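Type C neurotoxin (Clostridium botulinum, PDB 3PME) probably binds nerve-cell membranes through gangliosides and phosphatidylethanolamine, as the receptor-binding domain of a botulinum C/D mosaic neurotoxin. Local coordinates at residues K76-L81 and N190-I195; T137-F142 and D225-P230; N324-L329 and T385-T390; D311-T316 and D371-W376. All coordinates share one frame; numbering follows the deposited sequence.

Contact 1 of 4, residues K76-L81 and N190-I195; sequences KISKDL and NQMLWI
Lys76 and Trp194 form an antiparallel hydrogen-bonded pair, and their side chains leave the sheet on the same face and run side by side. Trp194 N gives a fairly straight bond (161°) to Lys76 O at 2.8 Å, within the carbonyl plane. The Lys76 chain, with CG anti to the backbone N and the chain extended to CE, bends at chi4 (-73°), which carries NZ over one face of the indole, 3.5 Å from the centroid of the Trp194 six-membered ring. This cation-pi contact is buried, and Asp409 supplies a salt bridge to the same ammonium. Ser78, right before a short helix, is gripped just as closely: its N bonds to Met192 O at 3.0 Å, while its OG donates to a lone pair of Asn190 O at 2.8 Å. The same OG accepts from Met192 N and, as an N-cap, from Leu81 N. Partly exposed Asp80 and Asn190 form the looser side, Asn190 ND2 making only a weak bond to Asp80 OD2 (3.3 Å). Buried Gln191 sends NE2 straight to Asp80 O from above the carbonyl plane, and its OE1 accepts from Asp188 N. Within the jelly-roll-like sandwich of the N-terminal receptor-binding half, strand 193-201 lies between strands 68-77 and 42-45, and Leu81 and Leu193, which touch through their CD2 methyls, also pack against strand 87-90.

Contact 2 of 4, residues T137-F142 and D225-P230; sequences TNKWFF and DYWGNP
A chi1 of -72° at Trp140 sets CG anti to the carbonyl carbon and turns the indole N-H toward the 225-230 loop, where Asn229, with chi1 -53°, presents OD1. The resulting bond from Trp140 NE1 to Asn229 OD1 is 2.9 Å long and lies close to the indole plane, with the ring and amide planes nearly perpendicular. Asn138 has CG anti to the backbone N, which places ND2 over one face of the Trp227 indole, 3.4 Å from Trp227 CE3. Tyr226 CD2 covers the opposite face, so the ring is sandwiched. The polar ends of Asn138 are held by Lys76 and Asp409, and Trp227 NE1 by Ser407. Asp225 to Gly228 is a type I beta turn that begins with an Asx turn: Asp225 OD1 accepts from Trp227 N at 3.0 Å and from Asn229 N, both approaching from above the carboxylate plane. Asp225 OD2 uses its syn lone pair for Asn229 ND2, which fixes the amide that faces Trp140. This turn belongs to the trefoil-type C-terminal half and docks on the chain leading into strand 141-148 of the N-terminal half, joining the two subdomains. Trp140 N bonds to Trp227 O at 2.9 Å, in the carbonyl plane. The extended Lys139 chain crosses Tyr226 and lays CE over that ring, 4.0 Å from the Tyr226 centroid, in a CH-pi contact, while its NZ reaches the backbone oxygens of His133 and Gly135. Asn138 O, 3.2 Å from Trp227 CE3, is buried with no polar partner.

Contact 3 of 4, residues N324-L329 and T385-T390; sequences NCVYAL and TPVAVT
Val326 CG1, anti to its own backbone N, lies against Val387, 3.8 Å from Val387 CB, and forms the apolar centre of two antiparallel strands in the beta-trefoil half of the receptor-binding domain. On the same face Val326 CG2 reaches Val389 CG1 at 4.1 Å, the two valines side by side and pointing the same way as a non-hydrogen-bonded pair. Ile313 and Tyr373 extend this apolar face beyond the two strands. The other face carries Tyr327 and Ala388, a hydrogen-bonded pair. Tyr327 N bonds to Ala388 O at 2.8 Å and Ala388 N returns an equally short bond to Tyr327 O, both lying in the carbonyl planes. Chi1 of -54° leans the Tyr327 ring back toward the Cys325 end so that its edge meets Ala388 O and the methyl CG2 of Thr390, and Arg308 adds a cation-pi contact. At one end the strands splay apart: Leu329 CD1 still touches Pro386 CB, but water 2 bridges the backbones, accepting from Leu329 N and lying 2.8 Å from Pro386 O, to which it can donate. The other end is polar and sits beside the Cys321-Cys325 disulfide. Thr390 N bonds to Cys325 O at 3.0 Å. With chi1 of 67°, Thr390 OG1 stands between its own backbone N and carbonyl carbon, and there it accepts from Cys325 N at 2.9 Å with an N-H...O angle of 158°.

Contact 4 of 4, residues D311-T316 and D371-W376; sequences DTIYAT and DIYKPW
Apolar packing dominates, and Ile313 carries most of it. Its CG1 takes the crowded position between backbone N and carbonyl carbon (chi1 57°), and chi2 of 168° extends the chain, so that CD1 reaches across at about a right angle to Tyr373 and ends 3.8 Å from Tyr373 CD1. The other branch, CG2, lies against the Pro375 backbone, 3.5 Å from Pro375 O, with the proline CB farther off. CD1 also rests 3.6 Å from Lys374 O, so the isoleucine covers two successive carbonyls of the loop after strand 366-373. Aromatic contacts come next. CG1 of Ile313 sits over the centre of the Tyr314 ring, 3.5 Å above its plane, and so backs the neighbouring tyrosine within its own segment. Tyr314 then crosses Tyr373 at about a right angle and brings its OH to the edge of that ring, 3.8 Å from Tyr373 CD1. The polar link runs through solvent: water 3 lies in the plane of the Tyr314 ring, 2.8 Å from Tyr314 OH, and accepts from Lys374 N at 2.9 Å. Lys374 NZ and Trp376 NE1 turn to other partners, Asn382 OD1 and Lys252 O. Tyr314, Tyr373 and Lys374 are partly exposed, whereas Ile313 and Pro375 are buried, the former also against Val326 and Ala328, the latter against Thr385. The arrangement is loop packing at the periphery of the beta-trefoil: the connection between strands 302-308 and 326-332 is laid over the end of strand 366-373.

Contacts 1 and 2 meet directly, their centres 11 Å apart: Lys76 NZ lies 2.9 Å from Asn138 OD1, a probable hydrogen bond, and Trp194 CB packs on Trp140 CH2 at 3.5 Å. Contact 1 stays within the N-terminal half, while contact 2 joins that half to the C-terminal one. Contacts 3 and 4 both lie in the trefoil half, centres 8 Å apart, and are stitched together by the backbone: Ile313 N is 3.0 Å from Val326 O, and Thr385 N 2.9 Å from Asp371 O. Contact 2 lies between the two ends of the molecule, about 29 Å from contact 3 centre to centre, whereas contacts 1 and 4 are about 43 Å apart.

Contact 1 of 4, residues K76-L81 and N190-I195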
# COMPACT_ATOMS: atom_id res chain seq x y z
N LYS A 76 8.14 2.81 0.72
CA LYS A 76 7.14 3.16 1.72
C LYS A 76 7.86 4.04 2.73
O LYS A 76 8.82 3.59 3.36
CB LYS A 76 6.60 1.89 2.38
CG LYS A 76 5.63 2.14 3.52
CD LYS A 76 5.04 0.82 4.00
CE LYS A 76 4.10 1.00 5.20
NZ LYS A 76 4.87 1.29 6.44
N ILE A 77 7.44 5.30 2.85
CA ILE A 77 8.17 6.30 3.62
C ILE A 77 7.32 6.78 4.80
O ILE A 77 6.21 7.25 4.62
CB ILE A 77 8.61 7.48 2.74
CG1 ILE A 77 9.38 6.97 1.51
CG2 ILE A 77 9.49 8.45 3.52
CD1 ILE A 77 9.39 7.96 0.36
N SER A 78 7.83 6.64 6.02
CA SER A 78 7.05 6.97 7.20
C SER A 78 6.54 8.41 7.20
O SER A 78 7.09 9.29 6.53
CB SER A 78 7.85 6.70 8.48
OG SER A 78 8.80 7.72 8.73
N LYS A 79 5.46 8.64 7.94
CA LYS A 79 4.91 9.99 8.06
C LYS A 79 5.94 10.99 8.58
O LYS A 79 6.07 12.09 8.04
CB LYS A 79 3.67 9.97 8.96
CG LYS A 79 3.14 11.37 9.28
CD LYS A 79 1.86 11.33 10.13
CE LYS A 79 2.07 10.61 11.44
NZ LYS A 79 0.87 10.70 12.34
N ASP A 80 6.67 10.62 9.63
CA ASP A 80 7.62 11.57 10.22
C ASP A 80 8.78 11.91 9.28
O ASP A 80 9.28 13.03 9.30
CB ASP A 80 8.16 11.07 11.57
CG ASP A 80 7.16 11.24 12.70
OD1 ASP A 80 5.97 11.47 12.42
OD2 ASP A 80 7.57 11.14 13.88
N LEU A 81 9.19 10.95 8.45
CA LEU A 81 10.25 11.22 7.49
C LEU A 81 9.69 12.07 6.35
O LEU A 81 10.35 13.00 5.87
CB LEU A 81 10.83 9.92 6.96
CG LEU A 81 12.03 10.01 6.02
CD1 LEU A 81 13.04 10.99 6.58
CD2 LEU A 81 12.63 8.63 5.85
N ASN A 190 10.87 7.70 14.76
CA ASN A 190 9.73 7.47 13.88
C ASN A 190 10.05 7.71 12.41
O ASN A 190 9.18 7.62 11.54
CB ASN A 190 8.55 8.33 14.31
CG ASN A 190 7.99 7.94 15.66
OD1 ASN A 190 8.06 6.77 16.06
ND2 ASN A 190 7.42 8.91 16.37
N GLN A 191 11.30 8.05 12.13
CA GLN A 191 11.71 8.28 10.75
C GLN A 191 12.35 7.02 10.18
O GLN A 191 13.39 6.56 10.65
CB GLN A 191 12.65 9.49 10.67
CG GLN A 191 11.93 10.80 10.99
CD GLN A 191 12.83 12.01 10.93
OE1 GLN A 191 13.99 11.96 11.32
NE2 GLN A 191 12.29 13.13 10.46
N MET A 192 11.69 6.44 9.19
CA MET A 192 12.08 5.14 8.65
C MET A 192 11.45 4.98 7.28
O MET A 192 10.52 5.69 6.92
CB MET A 192 11.61 4.02 9.59
CG MET A 192 10.08 3.87 9.67
SD MET A 192 9.53 2.87 11.07
CE MET A 192 9.98 3.94 12.43
N LEU A 193 11.98 4.03 6.51
CA LEU A 193 11.37 3.69 5.23
C LEU A 193 11.65 2.24 4.90
O LEU A 193 12.56 1.62 5.46
CB LEU A 193 11.90 4.59 4.11
CG LEU A 193 13.37 4.45 3.72
CD1 LEU A 193 13.57 3.39 2.67
CD2 LEU A 193 13.91 5.78 3.21
N TRP A 194 10.87 1.72 3.96
CA TRP A 194 11.01 0.35 3.49
C TRP A 194 11.14 0.40 1.99
O TRP A 194 10.52 1.23 1.34
CB TRP A 194 9.75 -0.47 3.82
CG TRP A 194 9.43 -0.67 5.27
CD1 TRP A 194 9.61 -1.82 5.98
CD2 TRP A 194 8.82 0.27 6.17
NE1 TRP A 194 9.17 -1.65 7.28
CE2 TRP A 194 8.68 -0.38 7.42
CE3 TRP A 194 8.38 1.59 6.04
CZ2 TRP A 194 8.13 0.26 8.54
CZ3 TRP A 194 7.83 2.23 7.16
CH2 TRP A 194 7.71 1.55 8.39
N ILE A 195 11.94 -0.52 1.45
CA ILE A 195 12.04 -0.72 0.01
C ILE A 195 11.81 -2.20 -0.26
O ILE A 195 12.14 -3.04 0.58
CB ILE A 195 13.43 -0.31 -0.50
CG1 ILE A 195 13.57 1.22 -0.45
CG2 ILE A 195 13.68 -0.81 -1.94
CD1 ILE A 195 14.99 1.71 -0.64

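Contact 2 of 4, residues T137-F142 and D225-P230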
# COMPACT_ATOMS: atom_id res chain seq x y z
N THR A 137 1.84 9.14 1.58
CA THR A 137 2.59 9.10 2.83
C THR A 137 2.39 7.75 3.53
O THR A 137 1.26 7.34 3.79
CB THR A 137 2.18 10.25 3.77
OG1 THR A 137 2.44 11.51 3.14
CG2 THR A 137 2.99 10.17 5.05
N ASN A 138 3.51 7.07 3.82
CA ASN A 138 3.54 5.75 4.44
C ASN A 138 2.80 4.65 3.68
O ASN A 138 2.42 3.63 4.27
CB ASN A 138 3.05 5.78 5.89
CG ASN A 138 3.49 4.56 6.68
OD1 ASN A 138 4.65 4.15 6.58
ND2 ASN A 138 2.58 4.00 7.48
N LYS A 139 2.60 4.84 2.38
CA LYS A 139 1.97 3.84 1.54
C LYS A 139 3.00 3.29 0.58
O LYS A 139 3.83 4.03 0.07
CB LYS A 139 0.80 4.43 0.74
CG LYS A 139 -0.32 4.95 1.61
CD LYS A 139 -1.47 5.46 0.79
CE LYS A 139 -2.54 6.05 1.70
NZ LYS A 139 -3.52 6.85 0.93
N TRP A 140 2.98 1.98 0.35
CA TRP A 140 3.85 1.41 -0.68
C TRP A 140 3.46 1.97 -2.04
O TRP A 140 2.29 1.90 -2.42
CB TRP A 140 3.66 -0.09 -0.76
CG TRP A 140 4.22 -0.88 0.39
CD1 TRP A 140 3.52 -1.40 1.45
CD2 TRP A 140 5.58 -1.28 0.57
NE1 TRP A 140 4.38 -2.09 2.28
CE2 TRP A 140 5.64 -2.04 1.75
CE3 TRP A 140 6.75 -1.07 -0.16
CZ2 TRP A 140 6.84 -2.58 2.24
CZ3 TRP A 140 7.93 -1.61 0.31
CH2 TRP A 140 7.97 -2.36 1.49
N PHE A 141 4.43 2.50 -2.78
CA PHE A 141 4.19 2.80 -4.20
C PHE A 141 5.35 2.29 -5.05
O PHE A 141 6.47 2.14 -4.56
CB PHE A 141 3.86 4.28 -4.46
CG PHE A 141 4.94 5.25 -4.05
CD1 PHE A 141 5.00 5.75 -2.76
CD2 PHE A 141 5.84 5.76 -4.99
CE1 PHE A 141 5.97 6.67 -2.39
CE2 PHE A 141 6.81 6.69 -4.64
CZ PHE A 141 6.88 7.16 -3.34
N PHE A 142 5.04 1.99 -6.30
CA PHE A 142 5.99 1.37 -7.23
C PHE A 142 6.68 2.45 -8.08
O PHE A 142 6.02 3.26 -8.76
CB PHE A 142 5.27 0.37 -8.12
CG PHE A 142 6.16 -0.32 -9.12
CD1 PHE A 142 7.28 -1.03 -8.70
CD2 PHE A 142 5.86 -0.27 -10.48
CE1 PHE A 142 8.10 -1.67 -9.62
CE2 PHE A 142 6.67 -0.91 -11.40
CZ PHE A 142 7.79 -1.61 -10.97
N ASP A 225 -4.02 -3.78 3.11
CA ASP A 225 -4.47 -2.76 4.06
C ASP A 225 -4.26 -1.37 3.46
O ASP A 225 -3.82 -1.22 2.30
CB ASP A 225 -3.83 -2.93 5.46
CG ASP A 225 -2.34 -2.58 5.52
OD1 ASP A 225 -1.80 -1.95 4.58
OD2 ASP A 225 -1.69 -2.93 6.53
N TYR A 226 -4.60 -0.35 4.23
CA TYR A 226 -4.59 1.05 3.80
C TYR A 226 -3.22 1.46 3.28
O TYR A 226 -3.12 2.29 2.36
CB TYR A 226 -4.97 1.91 5.01
CG TYR A 226 -5.03 3.39 4.77
CD1 TYR A 226 -6.13 3.97 4.15
CD2 TYR A 226 -3.98 4.21 5.17
CE1 TYR A 226 -6.18 5.33 3.92
CE2 TYR A 226 -4.04 5.57 4.97
CZ TYR A 226 -5.13 6.13 4.33
OH TYR A 226 -5.18 7.48 4.11
N TRP A 227 -2.17 0.90 3.85
CA TRP A 227 -0.79 1.28 3.51
C TRP A 227 -0.23 0.48 2.34
O TRP A 227 0.89 0.72 1.91
CB TRP A 227 0.11 1.01 4.72
CG TRP A 227 -0.48 1.50 6.00
CD1 TRP A 227 -0.99 0.75 7.02
CD2 TRP A 227 -0.65 2.87 6.38
NE1 TRP A 227 -1.46 1.56 8.02
CE2 TRP A 227 -1.27 2.87 7.65
CE3 TRP A 227 -0.36 4.09 5.77
CZ2 TRP A 227 -1.58 4.05 8.32
CZ3 TRP A 227 -0.67 5.27 6.43
CH2 TRP A 227 -1.28 5.24 7.70
N GLY A 228 -0.99 -0.50 1.85
CA GLY A 228 -0.48 -1.41 0.84
C GLY A 228 0.22 -2.67 1.34
O GLY A 228 0.80 -3.42 0.56
N ASN A 229 0.17 -2.91 2.65
CA ASN A 229 0.68 -4.15 3.24
C ASN A 229 -0.35 -5.26 3.02
O ASN A 229 -1.54 -4.98 2.85
CB ASN A 229 0.84 -4.02 4.76
CG ASN A 229 1.66 -2.82 5.18
OD1 ASN A 229 2.71 -2.53 4.62
ND2 ASN A 229 1.19 -2.12 6.22
N PRO A 230 0.08 -6.53 3.07
CA PRO A 230 -0.92 -7.61 3.03
C PRO A 230 -1.90 -7.51 4.19
O PRO A 230 -1.48 -7.28 5.34
CB PRO A 230 -0.07 -8.87 3.16
CG PRO A 230 1.26 -8.45 2.53
CD PRO A 230 1.45 -7.05 3.03
O HOH W 1 -4.74 3.68 0.60

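Contact 3 of 4, residues N324-L329 and T385-T390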
# COMPACT_ATOMS: atom_id res chain seq x y z
N ASN A 324 -33.57 -4.07 -5.38
CA ASN A 324 -32.99 -2.88 -4.76
C ASN A 324 -33.15 -2.90 -3.25
O ASN A 324 -33.50 -1.88 -2.63
CB ASN A 324 -33.59 -1.61 -5.36
CG ASN A 324 -33.25 -1.45 -6.82
OD1 ASN A 324 -32.21 -1.92 -7.28
ND2 ASN A 324 -34.12 -0.79 -7.58
N CYS A 325 -32.89 -4.05 -2.66
CA CYS A 325 -33.06 -4.24 -1.23
C CYS A 325 -31.86 -3.72 -0.47
O CYS A 325 -30.72 -3.90 -0.90
CB CYS A 325 -33.27 -5.72 -0.93
SG CYS A 325 -34.64 -6.42 -1.89
N VAL A 326 -32.11 -3.05 0.65
CA VAL A 326 -31.05 -2.43 1.43
C VAL A 326 -31.15 -2.95 2.86
O VAL A 326 -32.16 -2.75 3.51
CB VAL A 326 -31.19 -0.90 1.47
CG1 VAL A 326 -30.10 -0.28 2.34
CG2 VAL A 326 -31.13 -0.32 0.05
N TYR A 327 -30.09 -3.61 3.32
CA TYR A 327 -30.06 -4.23 4.65
C TYR A 327 -29.02 -3.57 5.54
O TYR A 327 -27.87 -3.37 5.14
CB TYR A 327 -29.77 -5.73 4.55
CG TYR A 327 -30.67 -6.49 3.63
CD1 TYR A 327 -31.91 -6.96 4.07
CD2 TYR A 327 -30.29 -6.77 2.33
CE1 TYR A 327 -32.74 -7.66 3.22
CE2 TYR A 327 -31.10 -7.48 1.48
CZ TYR A 327 -32.33 -7.92 1.92
OH TYR A 327 -33.14 -8.63 1.07
N ALA A 328 -29.42 -3.23 6.75
CA ALA A 328 -28.48 -2.74 7.74
C ALA A 328 -27.58 -3.88 8.23
O ALA A 328 -27.84 -5.07 7.97
CB ALA A 328 -29.23 -2.13 8.91
N LEU A 329 -26.52 -3.51 8.93
CA LEU A 329 -25.63 -4.47 9.57
C LEU A 329 -25.82 -4.38 11.07
O LEU A 329 -26.11 -3.31 11.61
CB LEU A 329 -24.18 -4.16 9.19
CG LEU A 329 -23.89 -4.12 7.70
CD1 LEU A 329 -22.41 -3.86 7.53
CD2 LEU A 329 -24.29 -5.43 7.03
N THR A 385 -24.38 5.18 6.91
CA THR A 385 -24.68 3.79 7.26
C THR A 385 -23.96 2.83 6.32
O THR A 385 -24.01 3.00 5.10
CB THR A 385 -26.19 3.51 7.15
OG1 THR A 385 -26.93 4.53 7.84
CG2 THR A 385 -26.54 2.13 7.72
N PRO A 386 -23.27 1.82 6.88
CA PRO A 386 -22.81 0.70 6.05
C PRO A 386 -23.99 -0.25 5.85
O PRO A 386 -24.64 -0.63 6.83
CB PRO A 386 -21.73 0.05 6.92
CG PRO A 386 -22.24 0.27 8.34
CD PRO A 386 -22.99 1.60 8.31
N VAL A 387 -24.26 -0.60 4.60
CA VAL A 387 -25.41 -1.44 4.26
C VAL A 387 -25.02 -2.50 3.25
O VAL A 387 -24.04 -2.33 2.53
CB VAL A 387 -26.60 -0.60 3.67
CG1 VAL A 387 -27.22 0.29 4.74
CG2 VAL A 387 -26.15 0.21 2.46
N ALA A 388 -25.80 -3.58 3.20
CA ALA A 388 -25.68 -4.57 2.14
C ALA A 388 -26.81 -4.35 1.15
O ALA A 388 -27.98 -4.31 1.54
CB ALA A 388 -25.76 -5.98 2.74
N VAL A 389 -26.48 -4.15 -0.12
CA VAL A 389 -27.52 -3.90 -1.13
C VAL A 389 -27.55 -4.94 -2.24
O VAL A 389 -26.51 -5.46 -2.66
CB VAL A 389 -27.41 -2.49 -1.76
CG1 VAL A 389 -27.23 -1.44 -0.68
CG2 VAL A 389 -26.25 -2.42 -2.74
N THR A 390 -28.74 -5.23 -2.75
CA THR A 390 -28.86 -6.11 -3.91
C THR A 390 -28.84 -5.31 -5.21
O THR A 390 -28.87 -4.07 -5.19
CB THR A 390 -30.17 -6.93 -3.88
OG1 THR A 390 -31.29 -6.04 -4.04
CG2 THR A 390 -30.30 -7.71 -2.58
O HOH W 2 -25.90 -0.81 9.27

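Contact 4 of 4, residues D311-T316 and D371-W376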
# COMPACT_ATOMS: atom_id res chain seq x y z
N ASP A 311 -34.22 -8.42 7.37
CA ASP A 311 -35.18 -7.54 6.71
C ASP A 311 -34.54 -6.21 6.32
O ASP A 311 -33.54 -5.79 6.91
CB ASP A 311 -36.42 -7.33 7.57
CG ASP A 311 -37.34 -8.54 7.58
OD1 ASP A 311 -37.09 -9.49 6.80
OD2 ASP A 311 -38.31 -8.55 8.36
N THR A 312 -35.13 -5.54 5.33
CA THR A 312 -34.59 -4.27 4.84
C THR A 312 -34.82 -3.13 5.83
O THR A 312 -35.54 -3.30 6.81
CB THR A 312 -35.21 -3.85 3.49
OG1 THR A 312 -36.62 -3.62 3.67
CG2 THR A 312 -34.99 -4.90 2.42
N ILE A 313 -34.25 -1.97 5.53
CA ILE A 313 -34.32 -0.82 6.43
C ILE A 313 -35.67 -0.10 6.39
O ILE A 313 -35.91 0.84 7.15
CB ILE A 313 -33.19 0.19 6.15
CG1 ILE A 313 -33.23 0.66 4.69
CG2 ILE A 313 -31.83 -0.46 6.44
CD1 ILE A 313 -32.30 1.87 4.43
N TYR A 314 -36.54 -0.55 5.49
CA TYR A 314 -37.82 0.11 5.27
C TYR A 314 -38.95 -0.80 5.71
O TYR A 314 -39.20 -1.83 5.09
CB TYR A 314 -37.98 0.46 3.78
CG TYR A 314 -36.85 1.29 3.21
CD1 TYR A 314 -36.50 2.50 3.80
CD2 TYR A 314 -36.14 0.87 2.10
CE1 TYR A 314 -35.47 3.27 3.27
CE2 TYR A 314 -35.11 1.62 1.57
CZ TYR A 314 -34.77 2.82 2.16
OH TYR A 314 -33.75 3.59 1.63
N ALA A 315 -39.62 -0.40 6.79
CA ALA A 315 -40.63 -1.24 7.43
C ALA A 315 -41.77 -1.64 6.50
O ALA A 315 -42.33 -2.73 6.62
CB ALA A 315 -41.18 -0.55 8.68
N THR A 316 -42.12 -0.75 5.56
CA THR A 316 -43.24 -1.00 4.66
C THR A 316 -42.96 -2.11 3.65
O THR A 316 -43.86 -2.54 2.93
CB THR A 316 -43.65 0.27 3.88
OG1 THR A 316 -42.51 0.81 3.21
CG2 THR A 316 -44.24 1.30 4.84
N ASP A 371 -23.54 5.01 2.61
CA ASP A 371 -24.24 6.19 2.10
C ASP A 371 -25.11 6.72 3.23
O ASP A 371 -25.21 6.09 4.30
CB ASP A 371 -25.11 5.80 0.89
CG ASP A 371 -25.55 7.01 0.03
OD1 ASP A 371 -25.25 8.18 0.36
OD2 ASP A 371 -26.22 6.76 -1.00
N ILE A 372 -25.73 7.87 3.00
CA ILE A 372 -26.68 8.45 3.94
C ILE A 372 -28.04 7.81 3.71
O ILE A 372 -28.66 7.97 2.66
CB ILE A 372 -26.75 9.99 3.76
CG1 ILE A 372 -25.38 10.60 4.05
CG2 ILE A 372 -27.82 10.59 4.66
CD1 ILE A 372 -25.24 12.05 3.59
N TYR A 373 -28.49 7.03 4.69
CA TYR A 373 -29.77 6.34 4.63
C TYR A 373 -30.60 6.69 5.86
O TYR A 373 -30.13 7.38 6.77
CB TYR A 373 -29.54 4.82 4.63
CG TYR A 373 -29.13 4.26 3.28
CD1 TYR A 373 -30.08 4.02 2.30
CD2 TYR A 373 -27.81 3.92 3.01
CE1 TYR A 373 -29.73 3.49 1.07
CE2 TYR A 373 -27.45 3.38 1.78
CZ TYR A 373 -28.41 3.18 0.81
OH TYR A 373 -28.07 2.65 -0.42
N LYS A 374 -31.83 6.19 5.88
CA LYS A 374 -32.63 6.14 7.09
C LYS A 374 -32.65 4.67 7.51
O LYS A 374 -33.52 3.92 7.09
CB LYS A 374 -34.05 6.62 6.80
CG LYS A 374 -34.13 8.10 6.39
CD LYS A 374 -35.54 8.43 5.90
CE LYS A 374 -35.73 9.92 5.73
NZ LYS A 374 -34.76 10.43 4.74
N PRO A 375 -31.66 4.25 8.31
CA PRO A 375 -31.42 2.81 8.49
C PRO A 375 -32.27 2.13 9.56
O PRO A 375 -32.27 0.89 9.59
CB PRO A 375 -29.94 2.76 8.89
CG PRO A 375 -29.74 4.05 9.65
CD PRO A 375 -30.60 5.07 8.92
N TRP A 376 -32.96 2.89 10.41
CA TRP A 376 -33.82 2.29 11.43
C TRP A 376 -35.25 2.23 10.93
O TRP A 376 -35.82 3.25 10.55
CB TRP A 376 -33.77 3.08 12.73
CG TRP A 376 -32.41 3.19 13.34
CD1 TRP A 376 -31.79 2.26 14.13
CD2 TRP A 376 -31.49 4.27 13.22
NE1 TRP A 376 -30.55 2.70 14.51
CE2 TRP A 376 -30.34 3.94 13.95
CE3 TRP A 376 -31.53 5.50 12.55
CZ2 TRP A 376 -29.24 4.79 14.05
CZ3 TRP A 376 -30.45 6.34 12.65
CH2 TRP A 376 -29.31 5.98 13.39
O HOH W 3 -33.05 5.75 3.30